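Long-range contact in catalase (Pseudomonas syringae, PDB 1M7S), which decomposes hydrogen peroxide into water and oxygen with a heme cofactor, protecting the cell from its toxic effects: residues Ser72-Phe86 against Thr303-Ile317. Sequence-based numbering, arbitrary orientation.
Sequences SKATVFKSGEKTPVF and TEQVAMAPANLVPGI. With HEM (protoporphyrin IX containing Fe), chain E.
S72 OG is gripped twice, first by donating to G316 O at 2.9 Å. It also accepts from A74 N at 3.1 Å, a nearly straight bond (168°) that closes an ST turn. Toward G316 the hydroxyl stands above the carbonyl plane, 43° out of it. With OG anti to the backbone N of S72 (chi1 -178°), one hydroxyl joins its own turn to the type II beta turn V314-I317. The two turns meet at one end of the contact and F86, on strand 82-90 of the antiparallel catalase beta-barrel, forms the other.

At the turns, the extended K73 chain runs past G316, its CE 3.7 Å from G316 N, and its NZ hydrogen-bonds to K389 O. A74 CB lies against P315 O and the apolar branches of V314 and I317. G316, which has no side chain, lets the backbones close in: its CA is 4.2 Å from A74 N. I317 CD1 comes obliquely to the F77 ring, 3.6 Å from CE1, while V76 CG1 sits over the centre of one face of that ring.

At the far end, F86 reaches helix 299-304 and the chain beyond it. V306 CG1 and T303 CA approach its ring obliquely, whereas M308 CE lies at the ring edge, near its plane, and 3.6 Å from F86 O. M308 belongs to the heme pocket: its chain bends at chi2, the methyl beside the edge of the F86 ring while CG stays 3.7 Å from heme propionate O1A.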
# COMPACT_ATOMS: atom_id res chain seq x y z
N SER A 72 -22.86 -23.15 -25.90
CA SER A 72 -22.82 -22.36 -24.65
C SER A 72 -24.17 -21.74 -24.32
O SER A 72 -24.86 -21.27 -25.21
CB SER A 72 -21.74 -21.26 -24.81
OG SER A 72 -21.61 -20.49 -23.62
N LYS A 73 -24.46 -21.74 -23.05
CA LYS A 73 -25.65 -21.04 -22.54
C LYS A 73 -25.39 -19.55 -22.34
O LYS A 73 -26.30 -18.80 -21.95
CB LYS A 73 -26.14 -21.71 -21.29
CG LYS A 73 -25.22 -21.59 -20.07
CD LYS A 73 -25.71 -22.54 -18.99
CE LYS A 73 -24.72 -22.60 -17.85
NZ LYS A 73 -25.15 -23.45 -16.72
N ALA A 74 -24.16 -19.05 -22.50
CA ALA A 74 -23.93 -17.63 -22.18
C ALA A 74 -24.67 -16.65 -23.08
O ALA A 74 -24.58 -16.73 -24.30
CB ALA A 74 -22.44 -17.31 -22.17
N THR A 75 -25.32 -15.66 -22.45
CA THR A 75 -26.06 -14.63 -23.19
C THR A 75 -25.28 -13.83 -24.20
O THR A 75 -25.80 -13.41 -25.26
CB THR A 75 -26.74 -13.65 -22.17
OG1 THR A 75 -27.49 -14.45 -21.26
CG2 THR A 75 -27.71 -12.69 -22.85
N VAL A 76 -23.97 -13.58 -23.99
CA VAL A 76 -23.14 -12.84 -24.93
C VAL A 76 -23.11 -13.45 -26.32
O VAL A 76 -22.89 -12.75 -27.32
CB VAL A 76 -21.69 -12.67 -24.34
CG1 VAL A 76 -21.00 -14.03 -24.24
CG2 VAL A 76 -20.88 -11.71 -25.17
N PHE A 77 -23.36 -14.75 -26.49
CA PHE A 77 -23.36 -15.42 -27.76
C PHE A 77 -24.77 -15.55 -28.39
O PHE A 77 -24.83 -16.07 -29.50
CB PHE A 77 -22.80 -16.84 -27.59
CG PHE A 77 -21.41 -16.92 -27.00
CD1 PHE A 77 -21.18 -17.68 -25.87
CD2 PHE A 77 -20.37 -16.22 -27.58
CE1 PHE A 77 -19.89 -17.78 -25.35
CE2 PHE A 77 -19.09 -16.31 -27.06
CZ PHE A 77 -18.85 -17.09 -25.94
N LYS A 78 -25.80 -15.06 -27.72
CA LYS A 78 -27.16 -15.16 -28.32
C LYS A 78 -27.28 -14.28 -29.54
O LYS A 78 -27.00 -13.07 -29.49
CB LYS A 78 -28.12 -14.75 -27.21
CG LYS A 78 -29.53 -14.36 -27.60
CD LYS A 78 -30.28 -14.03 -26.31
CE LYS A 78 -31.15 -12.81 -26.52
NZ LYS A 78 -30.43 -11.70 -27.21
N SER A 79 -27.69 -14.79 -30.68
CA SER A 79 -27.81 -14.07 -31.92
C SER A 79 -28.56 -12.75 -31.80
O SER A 79 -29.60 -12.71 -31.17
CB SER A 79 -28.52 -14.96 -32.97
OG SER A 79 -28.25 -14.40 -34.22
N GLY A 80 -27.88 -11.69 -32.26
CA GLY A 80 -28.36 -10.32 -32.18
C GLY A 80 -28.09 -9.65 -30.84
O GLY A 80 -28.39 -8.45 -30.64
N GLU A 81 -27.49 -10.38 -29.87
CA GLU A 81 -27.22 -9.74 -28.59
C GLU A 81 -26.09 -8.73 -28.80
O GLU A 81 -25.05 -9.13 -29.32
CB GLU A 81 -26.81 -10.75 -27.52
CG GLU A 81 -26.42 -10.08 -26.20
CD GLU A 81 -27.59 -9.80 -25.29
OE1 GLU A 81 -28.72 -10.23 -25.66
OE2 GLU A 81 -27.45 -9.22 -24.19
N LYS A 82 -26.27 -7.52 -28.29
CA LYS A 82 -25.22 -6.49 -28.43
C LYS A 82 -24.65 -6.23 -27.06
O LYS A 82 -25.39 -5.96 -26.10
CB LYS A 82 -25.82 -5.22 -29.04
CG LYS A 82 -24.87 -4.26 -29.70
CD LYS A 82 -25.63 -3.20 -30.49
CE LYS A 82 -26.62 -3.78 -31.49
NZ LYS A 82 -25.99 -4.62 -32.56
N THR A 83 -23.31 -6.33 -26.96
CA THR A 83 -22.64 -6.18 -25.68
C THR A 83 -21.54 -5.12 -25.78
O THR A 83 -20.73 -5.23 -26.69
CB THR A 83 -21.97 -7.55 -25.36
OG1 THR A 83 -23.01 -8.52 -25.09
CG2 THR A 83 -21.11 -7.45 -24.12
N PRO A 84 -21.56 -4.14 -24.93
CA PRO A 84 -20.49 -3.12 -24.91
C PRO A 84 -19.18 -3.82 -24.53
O PRO A 84 -19.21 -4.72 -23.71
CB PRO A 84 -20.84 -2.13 -23.83
CG PRO A 84 -22.18 -2.58 -23.29
CD PRO A 84 -22.47 -3.98 -23.79
N VAL A 85 -18.06 -3.33 -25.04
CA VAL A 85 -16.76 -3.84 -24.66
C VAL A 85 -15.79 -2.71 -24.31
O VAL A 85 -15.94 -1.57 -24.78
CB VAL A 85 -16.11 -4.62 -25.84
CG1 VAL A 85 -16.95 -5.84 -26.30
CG2 VAL A 85 -15.85 -3.82 -27.11
N PHE A 86 -14.68 -3.10 -23.68
CA PHE A 86 -13.54 -2.21 -23.47
C PHE A 86 -12.39 -3.09 -24.01
O PHE A 86 -12.34 -4.26 -23.56
CB PHE A 86 -13.37 -1.81 -22.02
CG PHE A 86 -12.23 -0.83 -21.84
CD1 PHE A 86 -12.50 0.51 -21.67
CD2 PHE A 86 -10.91 -1.30 -21.90
CE1 PHE A 86 -11.46 1.44 -21.54
CE2 PHE A 86 -9.88 -0.35 -21.76
CZ PHE A 86 -10.14 0.99 -21.62
N THR A 303 -7.86 3.25 -19.13
CA THR A 303 -6.88 2.29 -19.68
C THR A 303 -5.94 1.79 -18.59
O THR A 303 -5.69 0.60 -18.57
CB THR A 303 -6.07 2.92 -20.82
OG1 THR A 303 -7.00 3.49 -21.78
CG2 THR A 303 -5.17 1.92 -21.54
N GLU A 304 -5.43 2.66 -17.72
CA GLU A 304 -4.47 2.17 -16.72
C GLU A 304 -5.19 1.29 -15.71
O GLU A 304 -4.67 0.26 -15.34
CB GLU A 304 -3.78 3.35 -16.02
CG GLU A 304 -2.56 2.91 -15.22
CD GLU A 304 -1.48 2.20 -16.04
OE1 GLU A 304 -0.75 1.34 -15.46
OE2 GLU A 304 -1.28 2.46 -17.23
N GLN A 305 -6.37 1.76 -15.22
CA GLN A 305 -7.06 1.01 -14.18
C GLN A 305 -7.90 -0.18 -14.62
O GLN A 305 -8.34 -0.93 -13.71
CB GLN A 305 -7.89 1.95 -13.31
CG GLN A 305 -7.10 2.97 -12.52
CD GLN A 305 -7.97 3.78 -11.59
OE1 GLN A 305 -7.56 3.96 -10.44
NE2 GLN A 305 -9.17 4.25 -12.03
N VAL A 306 -8.07 -0.46 -15.90
CA VAL A 306 -8.89 -1.61 -16.28
C VAL A 306 -8.23 -2.88 -15.79
O VAL A 306 -7.01 -3.05 -15.79
CB VAL A 306 -9.20 -1.59 -17.78
CG1 VAL A 306 -7.99 -1.93 -18.66
CG2 VAL A 306 -10.41 -2.47 -18.10
N ALA A 307 -9.04 -3.84 -15.34
CA ALA A 307 -8.59 -5.10 -14.76
C ALA A 307 -9.09 -6.25 -15.63
O ALA A 307 -10.29 -6.57 -15.59
CB ALA A 307 -9.12 -5.21 -13.33
N MET A 308 -8.23 -6.71 -16.55
CA MET A 308 -8.62 -7.82 -17.43
C MET A 308 -8.21 -9.13 -16.77
O MET A 308 -7.05 -9.21 -16.34
CB MET A 308 -7.84 -7.71 -18.76
CG MET A 308 -8.06 -6.43 -19.56
SD MET A 308 -9.77 -6.51 -20.23
CE MET A 308 -9.73 -5.05 -21.27
N ALA A 309 -9.09 -10.12 -16.64
CA ALA A 309 -8.67 -11.36 -15.97
C ALA A 309 -9.44 -12.54 -16.52
O ALA A 309 -10.68 -12.51 -16.53
CB ALA A 309 -9.00 -11.19 -14.47
N PRO A 310 -8.76 -13.62 -16.83
CA PRO A 310 -9.39 -14.85 -17.29
C PRO A 310 -10.34 -15.35 -16.23
O PRO A 310 -11.33 -16.01 -16.53
CB PRO A 310 -8.25 -15.81 -17.67
CG PRO A 310 -7.12 -14.84 -17.92
CD PRO A 310 -7.28 -13.73 -16.87
N ALA A 311 -10.19 -15.01 -14.93
CA ALA A 311 -11.09 -15.41 -13.89
C ALA A 311 -12.46 -14.71 -14.05
O ALA A 311 -13.36 -15.16 -13.34
CB ALA A 311 -10.56 -15.08 -12.49
N ASN A 312 -12.61 -13.65 -14.82
CA ASN A 312 -13.93 -13.01 -14.90
C ASN A 312 -14.69 -13.83 -15.97
O ASN A 312 -14.48 -13.65 -17.16
CB ASN A 312 -13.80 -11.55 -15.31
CG ASN A 312 -13.27 -10.66 -14.20
OD1 ASN A 312 -13.57 -10.89 -13.04
ND2 ASN A 312 -12.48 -9.62 -14.52
N LEU A 313 -15.47 -14.77 -15.48
CA LEU A 313 -16.22 -15.72 -16.30
C LEU A 313 -17.72 -15.61 -16.03
O LEU A 313 -18.10 -15.09 -14.99
CB LEU A 313 -15.86 -17.15 -15.83
CG LEU A 313 -14.42 -17.56 -16.16
CD1 LEU A 313 -13.98 -18.73 -15.28
CD2 LEU A 313 -14.29 -17.86 -17.65
N VAL A 314 -18.49 -16.08 -17.00
CA VAL A 314 -19.97 -16.07 -16.79
C VAL A 314 -20.39 -17.53 -16.96
O VAL A 314 -19.73 -18.32 -17.67
CB VAL A 314 -20.56 -15.12 -17.83
CG1 VAL A 314 -20.18 -13.64 -17.58
CG2 VAL A 314 -20.13 -15.42 -19.26
N PRO A 315 -21.56 -17.89 -16.49
CA PRO A 315 -22.11 -19.24 -16.63
C PRO A 315 -22.15 -19.57 -18.10
O PRO A 315 -22.61 -18.77 -18.92
CB PRO A 315 -23.50 -19.18 -15.95
CG PRO A 315 -23.24 -18.09 -14.90
CD PRO A 315 -22.44 -17.04 -15.68
N GLY A 316 -21.61 -20.71 -18.51
CA GLY A 316 -21.54 -21.09 -19.91
C GLY A 316 -20.11 -21.04 -20.45
O GLY A 316 -19.85 -21.45 -21.57
N ILE A 317 -19.19 -20.46 -19.66
CA ILE A 317 -17.81 -20.31 -20.16
C ILE A 317 -16.91 -20.67 -18.99
O ILE A 317 -17.09 -20.13 -17.89
CB ILE A 317 -17.46 -18.88 -20.61
CG1 ILE A 317 -18.45 -18.31 -21.61
CG2 ILE A 317 -16.04 -18.93 -21.17
CD1 ILE A 317 -18.27 -16.94 -22.21
CHA HEM E . -1.26 -9.36 -18.57
CHB HEM E . -2.07 -12.17 -22.43
CHC HEM E . 0.17 -15.84 -20.21
CHD HEM E . 0.08 -13.34 -16.04
C1A HEM E . -1.65 -9.82 -19.81
C2A HEM E . -2.32 -8.98 -20.83
C3A HEM E . -2.54 -9.76 -21.90
C4A HEM E . -2.01 -11.08 -21.59
CMA HEM E . -3.23 -9.41 -23.22
CAA HEM E . -2.66 -7.50 -20.59
CBA HEM E . -4.16 -7.23 -20.23
CGA HEM E . -4.39 -5.70 -20.21
O1A HEM E . -4.63 -5.25 -19.06
O2A HEM E . -4.36 -5.19 -21.35
C1B HEM E . -1.57 -13.42 -22.16
C2B HEM E . -1.69 -14.59 -23.02
C3B HEM E . -1.05 -15.61 -22.40
C4B HEM E . -0.54 -15.11 -21.16
CMB HEM E . -2.40 -14.57 -24.38
CAB HEM E . -0.82 -17.06 -22.84
CBB HEM E . -1.62 -17.71 -23.66
C1C HEM E . 0.23 -15.51 -18.88
C2C HEM E . 0.51 -16.43 -17.80
C3C HEM E . 0.46 -15.75 -16.65
C4C HEM E . 0.19 -14.37 -16.99
CMC HEM E . 0.74 -17.96 -17.95
CAC HEM E . 0.65 -16.22 -15.20
CBC HEM E . 0.20 -17.40 -14.72
C1D HEM E . -0.23 -12.02 -16.40
C2D HEM E . -0.26 -10.90 -15.47
C3D HEM E . -0.63 -9.82 -16.16
C4D HEM E . -0.83 -10.22 -17.53
CMD HEM E . 0.09 -11.06 -13.99
CAD HEM E . -0.83 -8.37 -15.63
CBD HEM E . -2.36 -8.14 -15.33
CGD HEM E . -2.65 -6.83 -14.62
O1D HEM E . -3.84 -6.37 -14.77
O2D HEM E . -1.81 -6.24 -13.90
NA HEM E . -1.45 -11.06 -20.33
NB HEM E . -0.88 -13.76 -21.01
NC HEM E . 0.07 -14.24 -18.36
ND HEM E . -0.63 -11.57 -17.64
FE HEM E . -0.78 -12.68 -19.31
O HOH W 1 1.41 -12.52 -20.54